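Long-range contacts in diaminopropionate ammonia-lyase (Escherichia coli, PDB 4D9K), which catalyses the pyridoxal-phosphate-dependent elimination of both L- and D-2,3-diaminopropionate to pyruvate and ammonia: residues A[65-70]-A[210-215]; A[75-80]-A[204-209]; A[81-86]-A[199-204]; A[229-234]-A[297-302]. All coordinates share one frame; numbering follows the deposited sequence.

Contact 1: residues A[65-70]-A[210-215]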
loop_
_atom_site.group_PDB
_atom_site.type_symbol
_atom_site.label_atom_id
_atom_site.label_comp_id
_atom_site.label_asym_id
_atom_site.label_seq_id
_atom_site.Cartn_x
_atom_site.Cartn_y
_atom_site.Cartn_z
ATOM N N LYS A 65 -15.952 6.075 -2.928
ATOM C CA LYS A 65 -16.007 6.930 -4.096
ATOM C C LYS A 65 -14.621 7.542 -4.292
ATOM O O LYS A 65 -14.167 8.344 -3.473
ATOM C CB LYS A 65 -17.082 8.006 -3.895
ATOM C CG LYS A 65 -17.382 8.875 -5.111
ATOM C CD LYS A 65 -18.005 8.090 -6.258
ATOM C CE LYS A 65 -18.517 9.030 -7.335
ATOM N NZ LYS A 65 -18.732 8.319 -8.626
ATOM N N ASP A 66 -13.952 7.146 -5.373
ATOM C CA ASP A 66 -12.566 7.532 -5.605
ATOM C C ASP A 66 -12.437 8.817 -6.415
ATOM O O ASP A 66 -12.320 8.786 -7.639
ATOM C CB ASP A 66 -11.782 6.394 -6.266
ATOM C CG ASP A 66 -10.282 6.639 -6.265
ATOM O OD1 ASP A 66 -9.847 7.730 -5.854
ATOM O OD2 ASP A 66 -9.528 5.735 -6.666
ATOM N N GLU A 67 -12.426 9.944 -5.717
ATOM C CA GLU A 67 -12.374 11.246 -6.372
ATOM C C GLU A 67 -10.975 11.639 -6.849
ATOM O O GLU A 67 -10.783 12.734 -7.383
ATOM C CB GLU A 67 -12.985 12.327 -5.477
ATOM C CG GLU A 67 -14.504 12.288 -5.424
ATOM C CD GLU A 67 -15.146 12.498 -6.786
ATOM O OE1 GLU A 67 -14.738 13.439 -7.495
ATOM O OE2 GLU A 67 -16.061 11.725 -7.148
ATOM N N SER A 68 -10.004 10.747 -6.664
ATOM C CA SER A 68 -8.661 10.943 -7.216
ATOM C C SER A 68 -8.662 10.765 -8.737
ATOM O O SER A 68 -7.697 11.134 -9.407
ATOM C CB SER A 68 -7.649 9.991 -6.572
ATOM O OG SER A 68 -7.835 8.659 -7.027
ATOM N N LYS A 69 -9.742 10.195 -9.272
ATOM C CA LYS A 69 -9.873 10.004 -10.721
ATOM C C LYS A 69 -10.668 11.132 -11.387
ATOM O O LYS A 69 -11.118 10.982 -12.526
ATOM C CB LYS A 69 -10.522 8.649 -11.050
ATOM C CG LYS A 69 -9.911 7.438 -10.352
ATOM C CD LYS A 69 -8.491 7.153 -10.817
ATOM C CE LYS A 69 -7.886 6.006 -10.023
ATOM N NZ LYS A 69 -6.405 5.960 -10.180
ATOM N N ARG A 70 -10.847 12.248 -10.679
ATOM C CA ARG A 70 -11.623 13.372 -11.197
ATOM C C ARG A 70 -10.803 14.196 -12.179
ATOM O O ARG A 70 -10.034 15.078 -11.773
ATOM C CB ARG A 70 -12.119 14.263 -10.062
ATOM C CG ARG A 70 -13.213 15.232 -10.470
ATOM C CD ARG A 70 -14.569 14.691 -10.067
ATOM N NE ARG A 70 -15.344 14.145 -11.170
ATOM C CZ ARG A 70 -16.413 13.362 -11.024
ATOM N NH1 ARG A 70 -16.836 13.003 -9.819
ATOM N NH2 ARG A 70 -17.064 12.937 -12.100
ATOM N N ALA A 210 -22.224 12.693 -5.542
ATOM C CA ALA A 210 -23.260 11.971 -4.813
ATOM C C ALA A 210 -24.318 11.440 -5.768
ATOM O O ALA A 210 -24.846 10.350 -5.558
ATOM C CB ALA A 210 -23.895 12.859 -3.755
ATOM N N ASP A 211 -24.620 12.214 -6.813
ATOM C CA ASP A 211 -25.553 11.779 -7.847
ATOM C C ASP A 211 -24.989 10.578 -8.595
ATOM O O ASP A 211 -25.713 9.612 -8.863
ATOM C CB ASP A 211 -25.892 12.915 -8.818
ATOM C CG ASP A 211 -26.980 12.524 -9.815
ATOM O OD1 ASP A 211 -28.177 12.620 -9.467
ATOM O OD2 ASP A 211 -26.633 12.117 -10.947
ATOM N N GLU A 212 -23.698 10.643 -8.920
ATOM C CA GLU A 212 -22.990 9.519 -9.524
ATOM C C GLU A 212 -23.027 8.303 -8.604
ATOM O O GLU A 212 -23.353 7.203 -9.044
ATOM C CB GLU A 212 -21.535 9.881 -9.811
ATOM C CG GLU A 212 -21.325 10.824 -10.980
ATOM C CD GLU A 212 -19.878 11.257 -11.128
ATOM O OE1 GLU A 212 -19.013 10.826 -10.323
ATOM O OE2 GLU A 212 -19.601 12.031 -12.059
ATOM N N ALA A 213 -22.701 8.516 -7.329
ATOM C CA ALA A 213 -22.602 7.426 -6.356
ATOM C C ALA A 213 -23.909 6.649 -6.185
ATOM O O ALA A 213 -23.881 5.427 -6.053
ATOM C CB ALA A 213 -22.112 7.945 -5.018
ATOM N N VAL A 214 -25.034 7.364 -6.176
ATOM C CA VAL A 214 -26.372 6.758 -6.066
ATOM C C VAL A 214 -26.703 5.916 -7.299
ATOM O O VAL A 214 -27.218 4.796 -7.182
ATOM C CB VAL A 214 -27.467 7.827 -5.830
ATOM C CG1 VAL A 214 -28.860 7.225 -5.960
ATOM C CG2 VAL A 214 -27.300 8.462 -4.457
ATOM N N GLU A 215 -26.402 6.459 -8.478
ATOM C CA GLU A 215 -26.569 5.724 -9.730
ATOM C C GLU A 215 -25.738 4.442 -9.686
ATOM O O GLU A 215 -26.230 3.366 -10.025
ATOM C CB GLU A 215 -26.174 6.592 -10.924
ATOM C CG GLU A 215 -26.331 5.921 -12.280
ATOM C CD GLU A 215 -25.899 6.820 -13.428
ATOM O OE1 GLU A 215 -26.020 8.052 -13.291
ATOM O OE2 GLU A 215 -25.453 6.299 -14.472
#

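Contact 2: residues A[75-80]-A[204-209]. With PO4 (phosphate ion), chain E.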
loop_
_atom_site.group_PDB
_atom_site.type_symbol
_atom_site.label_atom_id
_atom_site.label_comp_id
_atom_site.label_asym_id
_atom_site.label_seq_id
_atom_site.Cartn_x
_atom_site.Cartn_y
_atom_site.Cartn_z
ATOM N N ALA A 75 -8.353 15.113 -7.139
ATOM C CA ALA A 75 -9.260 15.581 -6.089
ATOM C C ALA A 75 -10.602 15.983 -6.695
ATOM O O ALA A 75 -10.698 16.214 -7.901
ATOM C CB ALA A 75 -8.646 16.751 -5.321
ATOM N N PHE A 76 -11.625 16.081 -5.850
ATOM C CA PHE A 76 -13.001 16.301 -6.295
ATOM C C PHE A 76 -13.342 17.762 -6.587
ATOM O O PHE A 76 -14.323 18.040 -7.278
ATOM C CB PHE A 76 -13.984 15.765 -5.240
ATOM C CG PHE A 76 -14.188 16.689 -4.075
ATOM C CD1 PHE A 76 -13.225 16.794 -3.075
ATOM C CD2 PHE A 76 -15.333 17.469 -3.983
ATOM C CE1 PHE A 76 -13.402 17.653 -2.001
ATOM C CE2 PHE A 76 -15.516 18.330 -2.913
ATOM C CZ PHE A 76 -14.548 18.426 -1.923
ATOM N N LYS A 77 -12.543 18.685 -6.059
ATOM C CA LYS A 77 -12.966 20.089 -5.919
ATOM C C LYS A 77 -13.364 20.844 -7.196
ATOM O O LYS A 77 -14.105 21.824 -7.111
ATOM C CB LYS A 77 -11.961 20.897 -5.087
ATOM C CG LYS A 77 -11.835 20.376 -3.671
ATOM C CD LYS A 77 -11.729 21.492 -2.654
ATOM C CE LYS A 77 -11.733 20.931 -1.241
ATOM N NZ LYS A 77 -11.270 21.952 -0.263
ATOM N N MET A 78 -12.907 20.391 -8.365
ATOM C CA MET A 78 -13.313 21.030 -9.629
ATOM C C MET A 78 -14.825 20.975 -9.865
ATOM O O MET A 78 -15.381 21.848 -10.529
ATOM C CB MET A 78 -12.535 20.487 -10.845
ATOM C CG MET A 78 -12.735 19.012 -11.181
ATOM S SD MET A 78 -14.332 18.595 -11.909
ATOM C CE MET A 78 -14.340 19.633 -13.373
ATOM N N LEU A 79 -15.484 19.959 -9.304
ATOM C CA LEU A 79 -16.931 19.809 -9.437
ATOM C C LEU A 79 -17.679 21.068 -9.012
ATOM O O LEU A 79 -18.669 21.448 -9.638
ATOM C CB LEU A 79 -17.441 18.600 -8.643
ATOM C CG LEU A 79 -17.057 17.210 -9.148
ATOM C CD1 LEU A 79 -17.467 16.160 -8.126
ATOM C CD2 LEU A 79 -17.671 16.915 -10.516
ATOM N N GLY A 80 -17.198 21.709 -7.949
ATOM C CA GLY A 80 -17.806 22.933 -7.452
ATOM C C GLY A 80 -17.235 24.165 -8.117
ATOM O O GLY A 80 -17.979 24.994 -8.639
ATOM N N GLN A 204 -23.623 22.731 -4.763
ATOM C CA GLN A 204 -24.463 22.044 -5.739
ATOM C C GLN A 204 -23.588 21.257 -6.706
ATOM O O GLN A 204 -23.893 20.112 -7.036
ATOM C CB GLN A 204 -25.339 23.043 -6.503
ATOM C CG GLN A 204 -26.404 23.714 -5.647
ATOM C CD GLN A 204 -27.227 24.749 -6.401
ATOM O OE1 GLN A 204 -26.763 25.361 -7.362
ATOM N NE2 GLN A 204 -28.460 24.954 -5.952
ATOM N N GLY A 205 -22.494 21.879 -7.145
ATOM C CA GLY A 205 -21.496 21.215 -7.974
ATOM C C GLY A 205 -21.002 19.915 -7.363
ATOM O O GLY A 205 -21.020 18.868 -8.024
ATOM N N TYR A 206 -20.586 19.976 -6.097
ATOM C CA TYR A 206 -20.058 18.806 -5.387
ATOM C C TYR A 206 -21.037 17.631 -5.374
ATOM O O TYR A 206 -20.625 16.474 -5.462
ATOM C CB TYR A 206 -19.672 19.148 -3.943
ATOM C CG TYR A 206 -18.495 20.096 -3.750
ATOM C CD1 TYR A 206 -17.594 20.378 -4.781
ATOM C CD2 TYR A 206 -18.267 20.682 -2.506
ATOM C CE1 TYR A 206 -16.517 21.238 -4.578
ATOM C CE2 TYR A 206 -17.189 21.530 -2.290
ATOM C CZ TYR A 206 -16.321 21.808 -3.330
ATOM O OH TYR A 206 -15.260 22.654 -3.106
ATOM N N ALA A 207 -22.328 17.935 -5.270
ATOM C CA ALA A 207 -23.365 16.904 -5.218
ATOM C C ALA A 207 -23.369 16.000 -6.453
ATOM O O ALA A 207 -23.951 14.912 -6.423
ATOM C CB ALA A 207 -24.736 17.526 -4.976
ATOM N N THR A 208 -22.703 16.444 -7.524
ATOM C CA THR A 208 -22.464 15.609 -8.709
ATOM C C THR A 208 -21.908 14.236 -8.326
ATOM O O THR A 208 -22.402 13.209 -8.809
ATOM C CB THR A 208 -21.515 16.288 -9.724
ATOM O OG1 THR A 208 -22.152 17.440 -10.282
ATOM C CG2 THR A 208 -21.146 15.346 -10.859
ATOM N N LEU A 209 -20.906 14.220 -7.444
ATOM C CA LEU A 209 -20.293 12.962 -6.990
ATOM C C LEU A 209 -21.294 12.071 -6.261
ATOM O O LEU A 209 -21.217 10.850 -6.358
ATOM C CB LEU A 209 -19.052 13.205 -6.122
ATOM C CG LEU A 209 -19.168 13.702 -4.677
ATOM C CD1 LEU A 209 -19.362 12.550 -3.694
ATOM C CD2 LEU A 209 -17.924 14.498 -4.314
HETATM P P PO4 E . -14.817 20.808 2.211
HETATM O O1 PO4 E . -13.696 21.823 2.194
HETATM O O2 PO4 E . -15.988 21.251 1.383
HETATM O O3 PO4 E . -15.288 20.650 3.630
HETATM O O4 PO4 E . -14.297 19.501 1.659
HETATM O O HOH W 1 -14.270 24.097 -5.065
HETATM O O HOH W 2 -14.475 22.834 -0.498
#

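Contact 3: residues A[81-86]-A[199-204]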
loop_
_atom_site.group_PDB
_atom_site.type_symbol
_atom_site.label_atom_id
_atom_site.label_comp_id
_atom_site.label_asym_id
_atom_site.label_seq_id
_atom_site.Cartn_x
_atom_site.Cartn_y
_atom_site.Cartn_z
ATOM N N GLY A 81 -15.909 24.275 -8.091
ATOM C CA GLY A 81 -15.191 25.415 -8.666
ATOM C C GLY A 81 -15.531 25.692 -10.118
ATOM O O GLY A 81 -15.882 26.813 -10.459
ATOM N N ALA A 82 -15.441 24.671 -10.967
ATOM C CA ALA A 82 -15.731 24.828 -12.394
ATOM C C ALA A 82 -17.198 25.138 -12.673
ATOM O O ALA A 82 -17.506 25.891 -13.592
ATOM C CB ALA A 82 -15.277 23.609 -13.185
ATOM N N TYR A 83 -18.095 24.566 -11.874
ATOM C CA TYR A 83 -19.530 24.807 -12.033
ATOM C C TYR A 83 -19.904 26.253 -11.702
ATOM O O TYR A 83 -20.681 26.879 -12.428
ATOM C CB TYR A 83 -20.351 23.826 -11.186
ATOM C CG TYR A 83 -21.852 23.983 -11.333
ATOM C CD1 TYR A 83 -22.470 23.853 -12.579
ATOM C CD2 TYR A 83 -22.655 24.252 -10.227
ATOM C CE1 TYR A 83 -23.842 23.997 -12.718
ATOM C CE2 TYR A 83 -24.027 24.395 -10.355
ATOM C CZ TYR A 83 -24.614 24.268 -11.602
ATOM O OH TYR A 83 -25.975 24.408 -11.737
ATOM N N ALA A 84 -19.341 26.775 -10.612
ATOM C CA ALA A 84 -19.610 28.139 -10.162
ATOM C C ALA A 84 -19.023 29.174 -11.120
ATOM O O ALA A 84 -19.641 30.204 -11.394
ATOM C CB ALA A 84 -19.065 28.347 -8.756
ATOM N N ILE A 85 -17.825 28.880 -11.619
ATOM C CA ILE A 85 -17.144 29.709 -12.607
ATOM C C ILE A 85 -17.916 29.719 -13.934
ATOM O O ILE A 85 -17.982 30.750 -14.609
ATOM C CB ILE A 85 -15.675 29.255 -12.790
ATOM C CG1 ILE A 85 -14.846 29.677 -11.570
ATOM C CG2 ILE A 85 -15.070 29.828 -14.064
ATOM C CD1 ILE A 85 -13.513 28.971 -11.423
ATOM N N ALA A 86 -18.511 28.580 -14.284
ATOM C CA ALA A 86 -19.373 28.486 -15.464
ATOM C C ALA A 86 -20.646 29.321 -15.320
ATOM O O ALA A 86 -21.051 30.008 -16.260
ATOM C CB ALA A 86 -19.727 27.036 -15.748
ATOM N N PRO A 199 -20.590 30.240 -3.258
ATOM C CA PRO A 199 -20.521 29.035 -2.416
ATOM C C PRO A 199 -21.715 28.091 -2.582
ATOM O O PRO A 199 -21.563 26.885 -2.405
ATOM C CB PRO A 199 -20.497 29.592 -0.989
ATOM C CG PRO A 199 -20.034 30.997 -1.125
ATOM C CD PRO A 199 -20.562 31.469 -2.445
ATOM N N THR A 200 -22.886 28.631 -2.914
ATOM C CA THR A 200 -24.072 27.802 -3.162
ATOM C C THR A 200 -23.867 26.909 -4.383
ATOM O O THR A 200 -24.146 25.707 -4.325
ATOM C CB THR A 200 -25.355 28.650 -3.326
ATOM O OG1 THR A 200 -25.625 29.343 -2.103
ATOM C CG2 THR A 200 -26.561 27.775 -3.674
ATOM N N TRP A 201 -23.365 27.501 -5.470
ATOM C CA TRP A 201 -23.079 26.777 -6.710
ATOM C C TRP A 201 -22.042 25.713 -6.532
ATOM O O TRP A 201 -22.166 24.619 -7.091
ATOM C CB TRP A 201 -22.617 27.730 -7.806
ATOM C CG TRP A 201 -23.724 28.508 -8.465
ATOM C CD1 TRP A 201 -25.033 28.094 -8.711
ATOM C CD2 TRP A 201 -23.643 29.864 -9.016
ATOM N NE1 TRP A 201 -25.746 29.080 -9.343
ATOM C CE2 TRP A 201 -24.974 30.167 -9.556
ATOM C CE3 TRP A 201 -22.642 30.828 -9.104
ATOM C CZ2 TRP A 201 -25.264 31.384 -10.156
ATOM C CZ3 TRP A 201 -22.946 32.049 -9.712
ATOM C CH2 TRP A 201 -24.226 32.320 -10.225
ATOM N N ILE A 202 -21.003 26.036 -5.766
ATOM C CA ILE A 202 -19.936 25.089 -5.452
ATOM C C ILE A 202 -20.486 23.826 -4.773
ATOM O O ILE A 202 -20.167 22.704 -5.176
ATOM C CB ILE A 202 -18.826 25.761 -4.607
ATOM C CG1 ILE A 202 -18.023 26.735 -5.476
ATOM C CG2 ILE A 202 -17.908 24.724 -3.978
ATOM C CD1 ILE A 202 -17.021 27.574 -4.717
ATOM N N MET A 203 -21.336 24.026 -3.768
ATOM C CA MET A 203 -21.946 22.925 -3.022
ATOM C C MET A 203 -22.876 22.075 -3.876
ATOM O O MET A 203 -22.917 20.858 -3.724
ATOM C CB MET A 203 -22.702 23.456 -1.807
ATOM C CG MET A 203 -21.803 23.961 -0.690
ATOM S SD MET A 203 -22.729 24.596 0.721
ATOM C CE MET A 203 -23.901 23.258 0.999
ATOM N N GLN A 204 -23.623 22.731 -4.763
ATOM C CA GLN A 204 -24.463 22.044 -5.739
ATOM C C GLN A 204 -23.588 21.257 -6.706
ATOM O O GLN A 204 -23.893 20.112 -7.036
ATOM C CB GLN A 204 -25.339 23.043 -6.503
ATOM C CG GLN A 204 -26.404 23.714 -5.647
ATOM C CD GLN A 204 -27.227 24.749 -6.401
ATOM O OE1 GLN A 204 -26.763 25.361 -7.362
ATOM N NE2 GLN A 204 -28.460 24.954 -5.952
#

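Contact 4: residues A[229-234]-A[297-302]. With PO4 (phosphate ion), chain E.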
loop_
_atom_site.group_PDB
_atom_site.type_symbol
_atom_site.label_atom_id
_atom_site.label_comp_id
_atom_site.label_asym_id
_atom_site.label_seq_id
_atom_site.Cartn_x
_atom_site.Cartn_y
_atom_site.Cartn_z
ATOM N N LEU A 229 -18.650 11.411 5.986
ATOM C CA LEU A 229 -18.245 12.578 5.229
ATOM C C LEU A 229 -17.262 13.380 6.055
ATOM O O LEU A 229 -17.573 13.776 7.189
ATOM C CB LEU A 229 -19.465 13.426 4.852
ATOM C CG LEU A 229 -20.586 12.716 4.083
ATOM C CD1 LEU A 229 -21.841 13.574 4.056
ATOM C CD2 LEU A 229 -20.151 12.337 2.669
ATOM N N GLN A 230 -16.072 13.589 5.496
ATOM C CA GLN A 230 -15.057 14.430 6.131
ATOM C C GLN A 230 -15.523 15.876 6.132
ATOM O O GLN A 230 -16.078 16.356 5.139
ATOM C CB GLN A 230 -13.672 14.288 5.476
ATOM C CG GLN A 230 -13.634 14.293 3.955
ATOM C CD GLN A 230 -13.772 12.903 3.366
ATOM O OE1 GLN A 230 -14.858 12.326 3.363
ATOM N NE2 GLN A 230 -12.670 12.363 2.854
ATOM N N ALA A 231 -15.301 16.554 7.256
ATOM C CA ALA A 231 -15.914 17.857 7.514
ATOM C C ALA A 231 -15.295 19.024 6.745
ATOM O O ALA A 231 -16.023 19.840 6.181
ATOM C CB ALA A 231 -15.932 18.148 9.007
ATOM N N GLY A 232 -13.968 19.113 6.732
ATOM C CA GLY A 232 -13.279 20.237 6.077
ATOM C C GLY A 232 -13.930 21.565 6.432
ATOM O O GLY A 232 -14.053 21.898 7.610
ATOM N N VAL A 233 -14.375 22.312 5.421
ATOM C CA VAL A 233 -15.068 23.583 5.663
ATOM C C VAL A 233 -16.590 23.437 5.652
ATOM O O VAL A 233 -17.314 24.405 5.881
ATOM C CB VAL A 233 -14.598 24.727 4.718
ATOM C CG1 VAL A 233 -13.086 24.893 4.786
ATOM C CG2 VAL A 233 -15.063 24.501 3.284
ATOM N N GLY A 234 -17.072 22.223 5.396
ATOM C CA GLY A 234 -18.498 21.942 5.465
ATOM C C GLY A 234 -19.219 21.898 4.132
ATOM O O GLY A 234 -20.347 21.397 4.053
ATOM N N LEU A 297 -23.634 27.563 5.084
ATOM C CA LEU A 297 -24.634 26.923 4.227
ATOM C C LEU A 297 -24.570 25.404 4.344
ATOM O O LEU A 297 -25.604 24.740 4.447
ATOM C CB LEU A 297 -24.473 27.348 2.762
ATOM C CG LEU A 297 -24.624 28.823 2.378
ATOM C CD1 LEU A 297 -24.251 29.013 0.914
ATOM C CD2 LEU A 297 -26.029 29.343 2.655
ATOM N N GLY A 298 -23.352 24.867 4.328
ATOM C CA GLY A 298 -23.126 23.432 4.495
ATOM C C GLY A 298 -23.461 22.968 5.899
ATOM O O GLY A 298 -24.073 21.914 6.086
ATOM N N TRP A 299 -23.082 23.779 6.883
ATOM C CA TRP A 299 -23.279 23.434 8.284
ATOM C C TRP A 299 -24.711 23.452 8.740
ATOM O O TRP A 299 -25.054 22.794 9.720
ATOM C CB TRP A 299 -22.380 24.278 9.179
ATOM C CG TRP A 299 -21.021 23.644 9.324
ATOM C CD1 TRP A 299 -19.864 23.923 8.598
ATOM C CD2 TRP A 299 -20.645 22.554 10.234
ATOM N NE1 TRP A 299 -18.828 23.117 8.999
ATOM C CE2 TRP A 299 -19.228 22.274 9.974
ATOM C CE3 TRP A 299 -21.313 21.818 11.207
ATOM C CZ2 TRP A 299 -18.532 21.297 10.672
ATOM C CZ3 TRP A 299 -20.600 20.834 11.903
ATOM C CH2 TRP A 299 -19.244 20.582 11.640
ATOM N N GLU A 300 -25.566 24.180 8.025
ATOM C CA GLU A 300 -26.997 24.164 8.315
ATOM C C GLU A 300 -27.581 22.786 8.006
ATOM O O GLU A 300 -28.342 22.237 8.804
ATOM C CB GLU A 300 -27.738 25.244 7.523
ATOM C CG GLU A 300 -29.022 25.704 8.203
ATOM C CD GLU A 300 -30.127 26.061 7.227
ATOM O OE1 GLU A 300 -29.856 26.784 6.243
ATOM O OE2 GLU A 300 -31.279 25.622 7.457
ATOM N N ILE A 301 -27.202 22.235 6.854
ATOM C CA ILE A 301 -27.609 20.889 6.439
ATOM C C ILE A 301 -27.068 19.835 7.401
ATOM O O ILE A 301 -27.770 18.876 7.744
ATOM C CB ILE A 301 -27.138 20.575 4.999
ATOM C CG1 ILE A 301 -27.755 21.567 4.012
ATOM C CG2 ILE A 301 -27.489 19.144 4.606
ATOM C CD1 ILE A 301 -26.976 21.714 2.720
ATOM N N LEU A 302 -25.824 20.030 7.839
ATOM C CA LEU A 302 -25.173 19.112 8.774
ATOM C C LEU A 302 -25.825 19.143 10.155
ATOM O O LEU A 302 -26.043 18.100 10.757
ATOM C CB LEU A 302 -23.667 19.389 8.866
ATOM C CG LEU A 302 -22.845 19.236 7.574
ATOM C CD1 LEU A 302 -21.361 19.409 7.852
ATOM C CD2 LEU A 302 -23.104 17.905 6.881
HETATM P P PO4 E . -14.817 20.808 2.211
HETATM O O1 PO4 E . -13.696 21.823 2.194
HETATM O O2 PO4 E . -15.988 21.251 1.383
HETATM O O3 PO4 E . -15.288 20.650 3.630
HETATM O O4 PO4 E . -14.297 19.501 1.659
#

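Contact 1: residues A[65-70]-A[210-215]
Glu212 receives two cations with one carboxylate. Arg70 grips it end-on, NH2 to OE2 at 2.7 Å on the syn lone pair and NH1 to OE1 at 3.1 Å, yet the guanidinium and carboxylate planes are 41° apart, so the fork is twisted rather than flat. Lys65 NZ reaches the anti side of the same Glu212 OE1 at 3.0 Å, its chain bent at chi2 (66°) and crossing the glutamate at about a right angle. Lys65 NZ also bonds Thr45 O. Within 65-70, Arg70 NH1 pairs with Glu67 OE2 at 3.1 Å; this shared cation would offset the approach of Glu67 OE2 to Glu212 OE1 (4.4 Å), and Thr45 OG1 holds Glu67 OE2 as well. A glutamine here would probably break the two-pronged grip of Arg70 and leave the charges of Lys65 and Arg70 poorly balanced. Beyond the charges, packing is slight: Lys65 CD meets Ala213 CB at 4.3 Å. The network thus joins the end of strand 61-66, backbone-bonded to strand 370-375, to helix 197-220, whose Ala210 and Val214 pack on helix 235-248, while Leu79 of helix 78-93 touches Glu67 and Arg70.

Contact 2: residues A[75-80]-A[204-209]
Leu79 is the knob of this interface, set into a hollow formed by Gly205, Tyr206, Thr208 and Leu209. Its two methyl branches divide the hollow: CD1 rests on Leu209 CB at 3.9 Å, and CD2 on the methyl CG2 of Thr208 at 3.8 Å. Beside it the backbones nearly meet, Gly80 CA and Gly205 CA being 4.1 Å apart, and Gly205 CA makes a CA-H...O contact with Leu79 O. A CB on either glycine would collide with the opposite segment. The second projection is Phe76, whose chi1 of 80° puts CG between the backbone N and carbonyl carbon. This swings the ring edge onto Tyr206, with Phe76 CE2 over the centre of the tyrosine ring, 3.3 Å above its plane. Centroids 4.6 Å apart and planes at 63° define an edge-to-face pair. Phe76 CD2 also touches Leu209 CD2. At the far end, the Tyr206 hydroxyl lies against Lys77 CD (3.7 Å) and joins two waters, one linked to Lys77 O and the other to the phosphate ion and, weakly, to Lys77 NZ. With an alanine here instead of Tyr206, a gap would probably open beneath the Phe76 edge and both waters would lose their hydroxyl partner. The phosphate probably comes from the crystallisation liquor, and Lys77 NZ reaches it only weakly. Lys77, the lysine that carries pyridoxal phosphate in the enzyme and has no cofactor attached here, comes just ahead of Met78. The interface therefore lies beside the cofactor lysine, consistent with the tryptophan-synthase-beta family of pyridoxal-phosphate enzymes.

Contact 3: residues A[81-86]-A[199-204]
Trp201 lies across the backbone of helix 81-86 and can be traced outward from CB. That first carbon meets the methyl CB of Ala84 at 3.7 Å, consistent with the small residue at the crossing, where Ala84 CA and Trp201 CA are 5.1 Å apart. CG stands anti to the carbonyl carbon (chi1 -78°), and from there the indole divides between two neighbours. On the pyrrole side, CD1 approaches Tyr83 CE2 at 4.2 Å; the tyrosine ring and the five-membered ring meet obliquely, with planes at 79°. On the benzo side, CE3 lies 3.8 Å from the carbonyl oxygen Ala84 O, and CZ3 passes a little further from the same atom.

Tyr83 reaches back toward helix 199-204 and meets it edge-on: CD2 is 3.2 Å from Trp201 O, which lies in the ring plane. Further along the same edge, CE2 comes near Gln204 OE1 at 4.2 Å; that amide is held by its NE2 on Leu23 O. Ile202 completes the seam. Although its CB points away from helix 81-86, CG1 returns to touch Ala84 CB at 3.8 Å and also nears Gly81 N.

No hydrogen bond crosses here. The axes of the two short segments approach to 7.7 Å, and their directions differ by 132°, so this is an inclined, nearer-antiparallel helix pair that packs closely around Ala84. It is a helix-helix packing pair, with no polar bond across, joining helices 78-93 and 197-220 within the pyridoxal-phosphate-dependent family region.

Contact 4: residues A[229-234]-A[297-302]
Trp299 sets CG roughly anti to its carbonyl carbon (chi1 -86°) and turns the indole about a quarter turn (chi2 96°), which brings NE1 close to Gly234, whose phi of 101° suits glycine alone. The pairing is steric: NE1 of Trp299 lies 3.7 Å from Gly234 CA, and a CB on Gly234 would run into Trp299 CD1. Val233 O sits at the indole edge, 3.7 Å from Trp299 NE1, but that buried nitrogen has no hydrogen-bond partner in the model. Two bonds on from NE1, CZ2 of Trp299 meets Ala231 CB at 4.4 Å, and Leu302 CD1 covers the centre of one indole face. A second glycine lets the backbones close up, Gly298 CA giving a CA-H...O contact to Gly234 O at 3.5 Å. Ala231 to Gly234 forms a type II' turn whose amides face the phosphate ion: Gly234 N donates to its O3 at 3.0 Å, Val233 N bonds it weakly, and Met236 N adds another bond. A strand leading into a glycine-rich turn and then a helix, with amides on an anion, is consistent with the loop that holds the cofactor phosphate in tryptophan-synthase-beta-type enzymes.

In the fold
From the N terminus, the chain leaves strand 61-66, enters helix 78-93 and returns more than a hundred residues later in helix 197-220. Contact 3 closes the innermost loop, contact 2 encloses it, and contact 1 is outermost, so the three are concentric and none cross. Read along helix 197-220 they run in the order 3, 2, 1, with contacts 2 and 3 sharing Gln204. Contact 4 begins after all of these have closed, in the next strand, and forms a separate loop to helix 296-305. Contacts 1 and 4 both reach the mixed sheet; contacts 2 and 4 meet the same phosphate ion. Met203 packs on Gly298 and Ile301, joining contacts 3 and 4 directly.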